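Local structure of peroxiredoxin HYR1 (Saccharomyces cerevisiae, 3CMI) at residues P113-L118 with E136-D141. The protein reduces hydroperoxides at the expense of thioredoxin and acts as a hydroperoxide sensor that oxidizes and thereby activates the transcription activator YAP1. Sequence-based numbering, arbitrary orientation.
Sequences PVYKFL and EKFLVD
A single water joins Tyr115 to Glu136: it donates a hydrogen bond to the backbone carbonyl, 2.6 Å from Glu136 O, and sits 2.7 Å from Tyr115 OH. The water lies in the plane of the tyrosine ring, at its edge, and also at the edge of the Phe138 ring, in its plane. Behind it the two rings meet obliquely, Tyr115 CE1 lying 4.0 Å from Phe138 CE1.

Most of the packing falls to Phe138 and Leu118. The leucine lies over one face of the phenyl ring: its CB stands 3.9 Å from the ring centroid and 17° off the normal, a CH-pi contact, offset toward the CE2 side. Further out along the same side chain, Leu118 CD1 comes 3.8 Å from Phe138 CD1, which carries the cover across that same face toward the CG-CD1 bond. With CG anti to its carbonyl carbon (chi1 -65°), Phe138 sends its ring from the strand up to the helix. Beyond it, Val140 adds a looser touch, its CG2 4.4 Å from Leu118 CD2.

Helix segment 113-118 and strand 137-140 run at 74° to each other; helix 113-121 as a whole lies on one side of the sheet. Phe138 and Val140 point to this helix, while Leu139 turns to the opposite side and packs on helix 160-167, the layered arrangement of a thioredoxin-like fold. Tyr115 and Leu118 also touch Ile37 on the neighbouring strand 34-41, and Phe70 meets Tyr115 edge-to-face.

Direct contact between helix and strand is thus wholly apolar and buried, and the tyrosine hydroxyl has a polar partner at the edge of this contact, a water that links it to a backbone carbonyl.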
loop_
_atom_site.group_PDB
_atom_site.type_symbol
_atom_site.label_atom_id
_atom_site.label_comp_id
_atom_site.label_asym_id
_atom_site.label_seq_id
_atom_site.Cartn_x
_atom_site.Cartn_y
_atom_site.Cartn_z
ATOM N N PRO A 113 -1.533 6.400 -11.331
ATOM C CA PRO A 113 -0.163 6.890 -11.152
ATOM C C PRO A 113 0.584 6.351 -9.925
ATOM O O PRO A 113 1.799 6.200 -9.986
ATOM C CB PRO A 113 -0.355 8.404 -11.039
ATOM C CG PRO A 113 -1.528 8.669 -11.931
ATOM C CD PRO A 113 -2.455 7.500 -11.690
ATOM N N VAL A 114 -0.126 6.066 -8.833
ATOM C CA VAL A 114 0.509 5.509 -7.631
ATOM C C VAL A 114 1.105 4.141 -7.956
ATOM O O VAL A 114 2.225 3.827 -7.550
ATOM C CB VAL A 114 -0.482 5.391 -6.437
ATOM C CG1 VAL A 114 0.100 4.531 -5.300
ATOM C CG2 VAL A 114 -0.873 6.779 -5.917
ATOM N N TYR A 115 0.351 3.343 -8.706
ATOM C CA TYR A 115 0.783 2.003 -9.061
ATOM C C TYR A 115 1.791 1.986 -10.202
ATOM O O TYR A 115 2.657 1.103 -10.254
ATOM C CB TYR A 115 -0.414 1.071 -9.266
ATOM C CG TYR A 115 -0.874 0.528 -7.931
ATOM C CD1 TYR A 115 -0.503 -0.748 -7.515
ATOM C CD2 TYR A 115 -1.617 1.319 -7.050
ATOM C CE1 TYR A 115 -0.889 -1.239 -6.270
ATOM C CE2 TYR A 115 -2.008 0.837 -5.794
ATOM C CZ TYR A 115 -1.643 -0.439 -5.414
ATOM O OH TYR A 115 -2.026 -0.922 -4.183
ATOM N N LYS A 116 1.705 2.978 -11.087
ATOM C CA LYS A 116 2.749 3.183 -12.086
ATOM C C LYS A 116 4.092 3.415 -11.382
ATOM O O LYS A 116 5.083 2.753 -11.692
ATOM C CB LYS A 116 2.410 4.359 -13.009
ATOM C CG LYS A 116 3.303 4.458 -14.238
ATOM C CD LYS A 116 2.978 5.690 -15.070
ATOM C CE LYS A 116 3.880 5.795 -16.291
ATOM N NZ LYS A 116 3.485 6.936 -17.185
ATOM N N PHE A 117 4.103 4.341 -10.422
ATOM C CA PHE A 117 5.316 4.656 -9.667
ATOM C C PHE A 117 5.852 3.467 -8.870
ATOM O O PHE A 117 7.051 3.185 -8.910
ATOM C CB PHE A 117 5.111 5.858 -8.736
ATOM C CG PHE A 117 6.216 6.027 -7.727
ATOM C CD1 PHE A 117 7.450 6.561 -8.106
ATOM C CD2 PHE A 117 6.039 5.618 -6.411
ATOM C CE1 PHE A 117 8.480 6.703 -7.179
ATOM C CE2 PHE A 117 7.065 5.749 -5.477
ATOM C CZ PHE A 117 8.285 6.297 -5.861
ATOM N N LEU A 118 4.971 2.787 -8.138
ATOM C CA LEU A 118 5.383 1.661 -7.304
ATOM C C LEU A 118 6.052 0.565 -8.122
ATOM O O LEU A 118 7.141 0.108 -7.772
ATOM C CB LEU A 118 4.214 1.113 -6.476
ATOM C CG LEU A 118 3.715 2.019 -5.333
ATOM C CD1 LEU A 118 2.454 1.448 -4.679
ATOM C CD2 LEU A 118 4.802 2.273 -4.284
ATOM N N GLU A 136 -1.736 -7.407 -2.623
ATOM C CA GLU A 136 -0.304 -7.228 -2.830
ATOM C C GLU A 136 0.131 -5.970 -2.059
ATOM O O GLU A 136 -0.651 -5.025 -1.912
ATOM C CB GLU A 136 0.008 -7.110 -4.323
ATOM C CG GLU A 136 1.356 -7.673 -4.706
ATOM C CD GLU A 136 1.489 -7.997 -6.186
ATOM O OE1 GLU A 136 2.358 -7.392 -6.831
ATOM O OE2 GLU A 136 0.750 -8.859 -6.708
ATOM N N LYS A 137 1.366 -5.974 -1.562
ATOM C CA LYS A 137 1.834 -4.975 -0.595
ATOM C C LYS A 137 3.190 -4.375 -0.965
ATOM O O LYS A 137 4.117 -5.094 -1.374
ATOM C CB LYS A 137 1.939 -5.604 0.799
ATOM C CG LYS A 137 0.661 -6.272 1.310
ATOM C CD LYS A 137 0.990 -7.434 2.222
ATOM C CE LYS A 137 -0.254 -8.236 2.585
ATOM N NZ LYS A 137 -0.485 -9.391 1.673
ATOM N N PHE A 138 3.294 -3.058 -0.817
ATOM C CA PHE A 138 4.545 -2.331 -1.011
ATOM C C PHE A 138 4.870 -1.594 0.279
ATOM O O PHE A 138 4.024 -0.886 0.825
ATOM C CB PHE A 138 4.423 -1.294 -2.131
ATOM C CG PHE A 138 4.190 -1.871 -3.503
ATOM C CD1 PHE A 138 2.915 -2.275 -3.904
ATOM C CD2 PHE A 138 5.231 -1.941 -4.423
ATOM C CE1 PHE A 138 2.695 -2.779 -5.188
ATOM C CE2 PHE A 138 5.017 -2.435 -5.706
ATOM C CZ PHE A 138 3.750 -2.862 -6.087
ATOM N N LEU A 139 6.099 -1.755 0.759
ATOM C CA LEU A 139 6.545 -1.068 1.959
ATOM C C LEU A 139 7.442 0.102 1.559
ATOM O O LEU A 139 8.392 -0.070 0.789
ATOM C CB LEU A 139 7.282 -2.055 2.869
ATOM C CG LEU A 139 7.346 -1.886 4.387
ATOM C CD1 LEU A 139 6.001 -1.522 5.025
ATOM C CD2 LEU A 139 7.902 -3.166 4.995
ATOM N N VAL A 140 7.123 1.288 2.076
ATOM C CA VAL A 140 7.831 2.521 1.735
ATOM C C VAL A 140 8.601 3.122 2.925
ATOM O O VAL A 140 8.104 3.172 4.053
ATOM C CB VAL A 140 6.860 3.573 1.111
ATOM C CG1 VAL A 140 7.585 4.865 0.759
ATOM C CG2 VAL A 140 6.173 3.000 -0.131
ATOM N N ASP A 141 9.822 3.562 2.623
ATOM C CA ASP A 141 10.769 4.271 3.505
ATOM C C ASP A 141 10.171 5.476 4.240
ATOM O O ASP A 141 9.134 6.012 3.835
ATOM C CB ASP A 141 11.879 4.823 2.594
ATOM C CG ASP A 141 13.250 4.741 3.194
ATOM O OD1 ASP A 141 13.513 5.451 4.185
ATOM O OD2 ASP A 141 14.084 3.997 2.642
HETATM O O HOH W 1 -0.574 -3.108 -3.637
#